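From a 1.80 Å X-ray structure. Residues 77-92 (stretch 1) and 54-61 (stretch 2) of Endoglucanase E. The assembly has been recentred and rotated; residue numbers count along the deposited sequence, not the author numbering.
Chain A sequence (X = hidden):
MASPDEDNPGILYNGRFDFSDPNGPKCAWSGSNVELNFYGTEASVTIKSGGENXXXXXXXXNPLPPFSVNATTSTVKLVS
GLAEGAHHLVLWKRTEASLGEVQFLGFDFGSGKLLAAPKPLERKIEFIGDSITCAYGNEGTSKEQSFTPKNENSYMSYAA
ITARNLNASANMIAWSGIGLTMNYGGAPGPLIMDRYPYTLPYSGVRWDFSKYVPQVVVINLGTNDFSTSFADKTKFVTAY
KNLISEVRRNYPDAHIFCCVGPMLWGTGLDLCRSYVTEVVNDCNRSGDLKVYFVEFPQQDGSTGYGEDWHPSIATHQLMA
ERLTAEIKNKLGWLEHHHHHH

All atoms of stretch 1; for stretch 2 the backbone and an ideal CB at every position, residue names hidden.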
ATOM      1  N   LYS A  77      -7.056   5.137  23.644  1.00 12.20           N
ATOM      2  CA  LYS A  77      -5.775   5.654  24.166  1.00 13.25           C
ATOM      3  C   LYS A  77      -4.619   4.996  23.425  1.00 12.88           C
ATOM      4  O   LYS A  77      -4.385   3.780  23.565  1.00 13.14           O
ATOM      5  CB  LYS A  77      -5.659   5.427  25.686  1.00 14.28           C
ATOM      6  CG  LYS A  77      -4.274   5.718  26.285  1.00 17.03           C
ATOM      7  CD  LYS A  77      -4.031   7.209  26.432  1.00 20.47           C
ATOM      8  CE  LYS A  77      -5.069   7.859  27.354  1.00 25.55           C
ATOM      9  NZ  LYS A  77      -4.823   7.448  28.762  1.00 29.65           N
ATOM     10  N   LEU A  78      -3.888   5.788  22.637  1.00 12.13           N
ATOM     11  CA  LEU A  78      -2.801   5.250  21.822  1.00 11.82           C
ATOM     12  C   LEU A  78      -1.568   4.857  22.602  1.00 12.93           C
ATOM     13  O   LEU A  78      -0.943   3.833  22.313  1.00 12.00           O
ATOM     14  CB  LEU A  78      -2.406   6.214  20.691  1.00 11.25           C
ATOM     15  CG  LEU A  78      -3.479   6.508  19.620  1.00 11.67           C
ATOM     16  CD1 LEU A  78      -2.838   7.496  18.650  1.00 10.10           C
ATOM     17  CD2 LEU A  78      -3.979   5.180  18.914  1.00 10.20           C
ATOM     18  N   VAL A  79      -1.187   5.671  23.584  1.00 13.04           N
ATOM     19  CA  VAL A  79       0.025   5.435  24.327  1.00 14.01           C
ATOM     20  C   VAL A  79      -0.119   6.274  25.585  1.00 15.09           C
ATOM     21  O   VAL A  79      -0.794   7.290  25.574  1.00 14.03           O
ATOM     22  CB  VAL A  79       1.292   5.889  23.513  1.00 13.59           C
ATOM     23  CG1 VAL A  79       1.289   7.441  23.243  1.00 14.37           C
ATOM     24  CG2 VAL A  79       2.565   5.438  24.202  1.00 13.95           C
ATOM     25  N   SER A  80       0.517   5.835  26.662  1.00 16.80           N
ATOM     26  CA  SER A  80       0.483   6.605  27.904  1.00 18.77           C
ATOM     27  C   SER A  80       1.678   6.255  28.780  1.00 18.79           C
ATOM     28  O   SER A  80       2.444   5.324  28.486  1.00 19.34           O
ATOM     29  CB  SER A  80      -0.831   6.393  28.651  1.00 19.38           C
ATOM     30  OG  SER A  80      -1.019   5.011  28.942  1.00 23.26           O
ATOM     31  N   GLY A  81       1.890   7.075  29.805  1.00 19.27           N
ATOM     32  CA  GLY A  81       2.949   6.819  30.764  1.00 18.92           C
ATOM     33  C   GLY A  81       4.318   7.129  30.236  1.00 18.34           C
ATOM     34  O   GLY A  81       5.300   6.643  30.783  1.00 19.08           O
ATOM     35  N   LEU A  82       4.400   7.931  29.169  1.00 17.94           N
ATOM     36  CA  LEU A  82       5.693   8.335  28.595  1.00 17.54           C
ATOM     37  C   LEU A  82       6.338   9.414  29.449  1.00 18.39           C
ATOM     38  O   LEU A  82       5.634  10.195  30.099  1.00 17.69           O
ATOM     39  CB  LEU A  82       5.531   8.879  27.160  1.00 17.28           C
ATOM     40  CG  LEU A  82       4.805   8.005  26.130  1.00 16.17           C
ATOM     41  CD1 LEU A  82       4.489   8.829  24.879  1.00 13.58           C
ATOM     42  CD2 LEU A  82       5.649   6.738  25.747  1.00 18.85           C
ATOM     43  N   ALA A  83       7.668   9.470  29.408  1.00 18.08           N
ATOM     44  CA  ALA A  83       8.413  10.609  29.970  1.00 18.85           C
ATOM     45  C   ALA A  83       7.884  11.870  29.310  1.00 19.01           C
ATOM     46  O   ALA A  83       7.778  11.942  28.082  1.00 18.43           O
ATOM     47  CB  ALA A  83       9.921  10.465  29.711  1.00 18.09           C
ATOM     48  N   GLU A  84       7.525  12.855  30.129  1.00 18.51           N
ATOM     49  CA  GLU A  84       7.027  14.109  29.614  1.00 18.15           C
ATOM     50  C   GLU A  84       8.058  14.745  28.688  1.00 17.70           C
ATOM     51  O   GLU A  84       9.201  14.927  29.072  1.00 17.81           O
ATOM     52  CB  GLU A  84       6.708  15.043  30.773  1.00 18.85           C
ATOM     53  CG  GLU A  84       5.984  16.294  30.357  1.00 22.39           C
ATOM     54  CD  GLU A  84       5.730  17.197  31.535  1.00 30.22           C
ATOM     55  OE1 GLU A  84       5.432  16.651  32.635  1.00 34.51           O
ATOM     56  OE2 GLU A  84       5.838  18.432  31.359  1.00 31.77           O
ATOM     57  N   GLY A  85       7.650  15.090  27.467  1.00 16.37           N
ATOM     58  CA  GLY A  85       8.556  15.665  26.505  1.00 15.97           C
ATOM     59  C   GLY A  85       7.921  15.650  25.142  1.00 15.32           C
ATOM     60  O   GLY A  85       6.747  15.336  25.004  1.00 14.90           O
ATOM     61  N   ALA A  86       8.700  16.014  24.132  1.00 15.26           N
ATOM     62  CA  ALA A  86       8.196  16.008  22.748  1.00 14.17           C
ATOM     63  C   ALA A  86       8.285  14.571  22.228  1.00 13.37           C
ATOM     64  O   ALA A  86       9.294  13.880  22.446  1.00 14.44           O
ATOM     65  CB  ALA A  86       9.002  16.974  21.882  1.00 14.77           C
ATOM     66  N   HIS A  87       7.235  14.118  21.562  1.00 11.08           N
ATOM     67  CA  HIS A  87       7.201  12.734  21.020  1.00 11.10           C
ATOM     68  C   HIS A  87       6.732  12.755  19.568  1.00 10.33           C
ATOM     69  O   HIS A  87       5.945  13.615  19.190  1.00 10.33           O
ATOM     70  CB  HIS A  87       6.251  11.876  21.856  1.00 10.24           C
ATOM     71  CG  HIS A  87       6.646  11.785  23.294  1.00 12.33           C
ATOM     72  ND1 HIS A  87       7.733  11.051  23.710  1.00 12.04           N
ATOM     73  CD2 HIS A  87       6.141  12.376  24.405  1.00 15.07           C
ATOM     74  CE1 HIS A  87       7.876  11.180  25.023  1.00 15.30           C
ATOM     75  NE2 HIS A  87       6.926  11.983  25.466  1.00 13.69           N
ATOM     76  N   HIS A  88       7.205  11.790  18.776  1.00  9.67           N
ATOM     77  CA  HIS A  88       6.772  11.643  17.384  1.00  8.92           C
ATOM     78  C   HIS A  88       5.784  10.469  17.288  1.00  7.81           C
ATOM     79  O   HIS A  88       6.077   9.387  17.791  1.00  9.09           O
ATOM     80  CB  HIS A  88       7.988  11.399  16.507  1.00  9.26           C
ATOM     81  CG  HIS A  88       7.660  11.171  15.071  1.00 10.51           C
ATOM     82  ND1 HIS A  88       7.839   9.946  14.457  1.00 13.74           N
ATOM     83  CD2 HIS A  88       7.158  11.999  14.126  1.00 10.52           C
ATOM     84  CE1 HIS A  88       7.477  10.042  13.189  1.00 11.86           C
ATOM     85  NE2 HIS A  88       7.056  11.273  12.966  1.00 12.76           N
ATOM     86  N   LEU A  89       4.649  10.683  16.624  1.00  8.25           N
ATOM     87  CA  LEU A  89       3.602   9.667  16.495  1.00  8.52           C
ATOM     88  C   LEU A  89       3.251   9.425  15.038  1.00  8.45           C
ATOM     89  O   LEU A  89       3.039  10.372  14.292  1.00  7.29           O
ATOM     90  CB  LEU A  89       2.348  10.106  17.219  1.00  9.65           C
ATOM     91  CG  LEU A  89       1.034   9.363  17.007  1.00 10.28           C
ATOM     92  CD1 LEU A  89       1.168   7.914  17.545  1.00 12.67           C
ATOM     93  CD2 LEU A  89      -0.146  10.125  17.705  1.00 10.84           C
ATOM     94  N   VAL A  90       3.202   8.152  14.646  1.00  7.16           N
ATOM     95  CA  VAL A  90       2.599   7.793  13.361  1.00  7.30           C
ATOM     96  C   VAL A  90       1.415   6.866  13.696  1.00  7.46           C
ATOM     97  O   VAL A  90       1.580   5.917  14.491  1.00  8.49           O
ATOM     98  CB  VAL A  90       3.590   7.055  12.452  1.00  8.31           C
ATOM     99  CG1 VAL A  90       2.866   6.499  11.228  1.00  9.38           C
ATOM    100  CG2 VAL A  90       4.755   7.955  12.067  1.00 10.29           C
ATOM    101  N   LEU A  91       0.234   7.172  13.157  1.00  6.87           N
ATOM    102  CA  LEU A  91      -0.933   6.269  13.314  1.00  7.01           C
ATOM    103  C   LEU A  91      -1.223   5.619  11.948  1.00  7.46           C
ATOM    104  O   LEU A  91      -1.572   6.316  10.989  1.00  7.63           O
ATOM    105  CB  LEU A  91      -2.144   7.052  13.864  1.00  7.58           C
ATOM    106  CG  LEU A  91      -3.447   6.282  14.018  1.00  8.85           C
ATOM    107  CD1 LEU A  91      -3.272   5.049  14.943  1.00  8.33           C
ATOM    108  CD2 LEU A  91      -4.590   7.198  14.534  1.00  9.77           C
ATOM    109  N   TRP A  92      -1.091   4.292  11.856  1.00  7.06           N
ATOM    110  CA  TRP A  92      -1.030   3.593  10.562  1.00  6.47           C
ATOM    111  C   TRP A  92      -2.242   2.682  10.362  1.00  6.27           C
ATOM    112  O   TRP A  92      -2.595   1.879  11.256  1.00  4.52           O
ATOM    113  CB  TRP A  92       0.261   2.764  10.518  1.00  6.83           C
ATOM    114  CG  TRP A  92       0.545   2.024   9.222  1.00  6.33           C
ATOM    115  CD1 TRP A  92      -0.017   0.837   8.789  1.00  3.55           C
ATOM    116  CD2 TRP A  92       1.435   2.452   8.183  1.00  4.22           C
ATOM    117  NE1 TRP A  92       0.474   0.521   7.547  1.00  4.42           N
ATOM    118  CE2 TRP A  92       1.384   1.478   7.165  1.00  5.47           C
ATOM    119  CE3 TRP A  92       2.298   3.559   8.029  1.00  6.71           C
ATOM    120  CZ2 TRP A  92       2.168   1.565   5.996  1.00  5.95           C
ATOM    121  CZ3 TRP A  92       3.066   3.650   6.842  1.00  6.44           C
ATOM    122  CH2 TRP A  92       3.016   2.630   5.868  1.00  6.18           C
ATOM    123  N   UNK A  54      -7.772  -2.329  11.332  1.00  6.17           N
ATOM    124  CA  UNK A  54      -6.755  -2.449  12.347  1.00  5.53           C
ATOM    125  C   UNK A  54      -5.758  -1.335  12.139  1.00  5.58           C
ATOM    126  O   UNK A  54      -5.472  -0.979  10.986  1.00  4.92           O
ATOM    127  CB  UNK A  54      -6.078  -3.820  12.306  1.00  5.53           C
ATOM    128  N   UNK A  55      -5.200  -0.884  13.255  1.00  6.18           N
ATOM    129  CA  UNK A  55      -4.227   0.219  13.324  1.00  5.94           C
ATOM    130  C   UNK A  55      -3.023  -0.120  14.173  1.00  7.43           C
ATOM    131  O   UNK A  55      -3.088  -0.969  15.070  1.00  6.51           O
ATOM    132  CB  UNK A  55      -4.894   1.480  13.878  1.00  5.94           C
ATOM    133  N   UNK A  56      -1.923   0.592  13.930  1.00  7.62           N
ATOM    134  CA  UNK A  56      -0.783   0.539  14.859  1.00  9.15           C
ATOM    135  C   UNK A  56      -0.281   1.968  15.031  1.00  9.46           C
ATOM    136  O   UNK A  56      -0.198   2.716  14.024  1.00  8.88           O
ATOM    137  CB  UNK A  56       0.326  -0.383  14.350  1.00  9.15           C
ATOM    138  N   UNK A  57       0.011   2.341  16.291  1.00  9.70           N
ATOM    139  CA  UNK A  57       0.723   3.585  16.635  1.00  9.49           C
ATOM    140  C   UNK A  57       2.217   3.280  16.720  1.00  9.68           C
ATOM    141  O   UNK A  57       2.625   2.262  17.273  1.00 11.35           O
ATOM    142  CB  UNK A  57       0.213   4.174  17.952  1.00  9.49           C
ATOM    143  N   UNK A  58       3.041   4.136  16.131  1.00  8.72           N
ATOM    144  CA  UNK A  58       4.485   4.002  16.214  1.00  8.90           C
ATOM    145  C   UNK A  58       4.968   5.271  16.882  1.00  9.42           C
ATOM    146  O   UNK A  58       4.815   6.361  16.321  1.00  9.95           O
ATOM    147  CB  UNK A  58       5.134   3.786  14.845  1.00  8.90           C
ATOM    148  N   UNK A  59       5.520   5.141  18.085  1.00  9.88           N
ATOM    149  CA  UNK A  59       5.759   6.317  18.924  1.00 10.35           C
ATOM    150  C   UNK A  59       7.235   6.404  19.176  1.00 10.93           C
ATOM    151  O   UNK A  59       7.824   5.457  19.713  1.00 11.95           O
ATOM    152  CB  UNK A  59       4.981   6.253  20.240  1.00 10.35           C
ATOM    153  N   UNK A  60       7.850   7.491  18.718  1.00 12.04           N
ATOM    154  CA  UNK A  60       9.322   7.649  18.767  1.00 13.02           C
ATOM    155  C   UNK A  60      10.017   6.414  18.168  1.00 13.67           C
ATOM    156  O   UNK A  60      10.999   5.895  18.726  1.00 12.39           O
ATOM    157  CB  UNK A  60       9.791   7.867  20.207  1.00 13.02           C
ATOM    158  N   UNK A  61       9.477   5.932  17.050  1.00 14.09           N
ATOM    159  CA  UNK A  61      10.078   4.813  16.322  1.00 14.65           C
ATOM    160  C   UNK A  61       9.760   3.417  16.851  1.00 14.58           C
ATOM    161  O   UNK A  61      10.229   2.426  16.286  1.00 15.59           O
ATOM    162  CB  UNK A  61      11.598   4.991  16.319  1.00 14.65           C
TER

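Stretch 2 runs antiparallel to the strand 85-92.

At position 54 nothing of stretch 1 comes within 5.5 Å of the ideal CB, so this contact leaves the choice open. It is Trp 54, whose ring leads away.

At position 55 the CB points sideways, 3.5 Å from Trp 92 O and 4.1 Å from Leu 91 CD1. An apolar residue of almost any size suits the leucine. Phe 55 fills the place, its CB 4.0 Å from Leu 91 CD1; its CA makes a CA-H...O contact of 3.1 Å with Trp 92 O.

Position 56 is a hydrogen-bonded pair with Trp 92, and its CB shares that residue's face of the sheet. The backbone bonds do not depend on the side chain, proline apart, which has no N-H to give: N donates to Trp 92 O at 3.0 Å, and O accepts from Trp 92 N at 2.8 Å. Polar or apolar residues would serve; Gln 56 is found.

Position 57 turns to the other face, where its CB meets Leu 89 CD1 at 3.9 Å and Leu 78 CB at 4.3 Å. With leucines this near, a small apolar residue is the economical answer. Ala 57 makes both contacts with its single methyl.

Position 58 pairs with Val 90, N to Val 90 O at 2.8 Å and O to Val 90 N at 2.9 Å. Its CB lies on the face of Val 90 and Trp 92, and extended backbone angles favour a beta-branched or other apolar residue. Ile 58 reaches both neighbours through CD1, 4.1 Å from Val 90 CG1 and 4.1 Å from Trp 92 CB.

Position 59 faces an apolar pocket formed by Val 79, Leu 82 and Leu 89. Valine, isoleucine or leucine would be plausible. Val 59 divides its methyls: CG2 lies 3.8 Å from Leu 89 CD1 and 4.1 Å from Val 79 CG1, whereas CG1 is 4.1 Å from Leu 82 CD1.

Position 60 leaves the strand with positive phi (51/43), which suits Asn, Asp or Gly. Stretch 1 offers two donors, His 88 N and the ring of His 87, whose NE2 is already bonded to Ala 83 O, so a two-armed acceptor is ideal. Asp 60 takes both: OD1 accepts from His 88 N at 2.8 Å, and OD2 from His 87 ND1 at 2.8 Å, at the ring edge. Its own N gives a 2.8 Å hydrogen bond to His 88 O.

At position 61 the ideal CB finds nothing of stretch 1 within 5.5 Å, and phi of 82° by itself favours glycine; Gly 61 is there.

Stretch 2 54-61: WFQAIVDG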
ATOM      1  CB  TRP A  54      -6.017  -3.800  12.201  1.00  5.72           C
ATOM      2  CG  TRP A  54      -6.830  -4.959  12.826  1.00  5.56           C
ATOM      3  CD1 TRP A  54      -7.974  -5.543  12.329  1.00  7.77           C
ATOM      4  CD2 TRP A  54      -6.608  -5.530  14.121  1.00  6.82           C
ATOM      5  NE1 TRP A  54      -8.442  -6.516  13.227  1.00  7.83           N
ATOM      6  CE2 TRP A  54      -7.628  -6.510  14.334  1.00  6.36           C
ATOM      7  CE3 TRP A  54      -5.635  -5.318  15.121  1.00  7.65           C
ATOM      8  CZ2 TRP A  54      -7.694  -7.297  15.509  1.00  7.67           C
ATOM      9  CZ3 TRP A  54      -5.706  -6.102  16.299  1.00  9.33           C
ATOM     10  CH2 TRP A  54      -6.742  -7.073  16.469  1.00  7.30           C
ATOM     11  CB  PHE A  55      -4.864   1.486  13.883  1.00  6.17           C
ATOM     12  CG  PHE A  55      -6.127   1.882  13.172  1.00  6.32           C
ATOM     13  CD1 PHE A  55      -6.097   2.771  12.103  1.00  7.45           C
ATOM     14  CD2 PHE A  55      -7.333   1.266  13.520  1.00  5.76           C
ATOM     15  CE1 PHE A  55      -7.290   3.095  11.385  1.00 10.57           C
ATOM     16  CE2 PHE A  55      -8.526   1.587  12.828  1.00 10.05           C
ATOM     17  CZ  PHE A  55      -8.490   2.506  11.767  1.00  8.96           C
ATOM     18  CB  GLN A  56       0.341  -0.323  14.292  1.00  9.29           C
ATOM     19  CG  GLN A  56       1.530  -0.505  15.296  1.00 10.02           C
ATOM     20  CD  GLN A  56       2.452  -1.602  14.886  1.00 15.55           C
ATOM     21  OE1 GLN A  56       2.782  -2.524  15.688  1.00 14.61           O
ATOM     22  NE2 GLN A  56       2.898  -1.536  13.615  1.00 13.78           N
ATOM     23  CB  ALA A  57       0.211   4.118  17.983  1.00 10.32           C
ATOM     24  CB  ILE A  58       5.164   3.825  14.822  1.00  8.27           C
ATOM     25  CG1 ILE A  58       4.582   2.613  14.070  1.00  9.81           C
ATOM     26  CG2 ILE A  58       6.681   3.592  15.015  1.00  8.70           C
ATOM     27  CD1 ILE A  58       3.413   2.925  13.156  1.00  9.80           C
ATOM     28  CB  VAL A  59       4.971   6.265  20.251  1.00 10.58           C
ATOM     29  CG1 VAL A  59       5.293   7.540  21.068  1.00 11.79           C
ATOM     30  CG2 VAL A  59       3.496   6.229  19.965  1.00 10.66           C
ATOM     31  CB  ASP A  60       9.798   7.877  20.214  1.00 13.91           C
ATOM     32  CG  ASP A  60       9.140   9.085  20.865  1.00 15.70           C
ATOM     33  OD1 ASP A  60       8.963  10.100  20.142  1.00 16.55           O
ATOM     34  OD2 ASP A  60       8.786   8.987  22.070  1.00 21.46           O
TER
HETATM   35  O   HOH W   1       7.306   7.190  15.473  1.00 11.54           O
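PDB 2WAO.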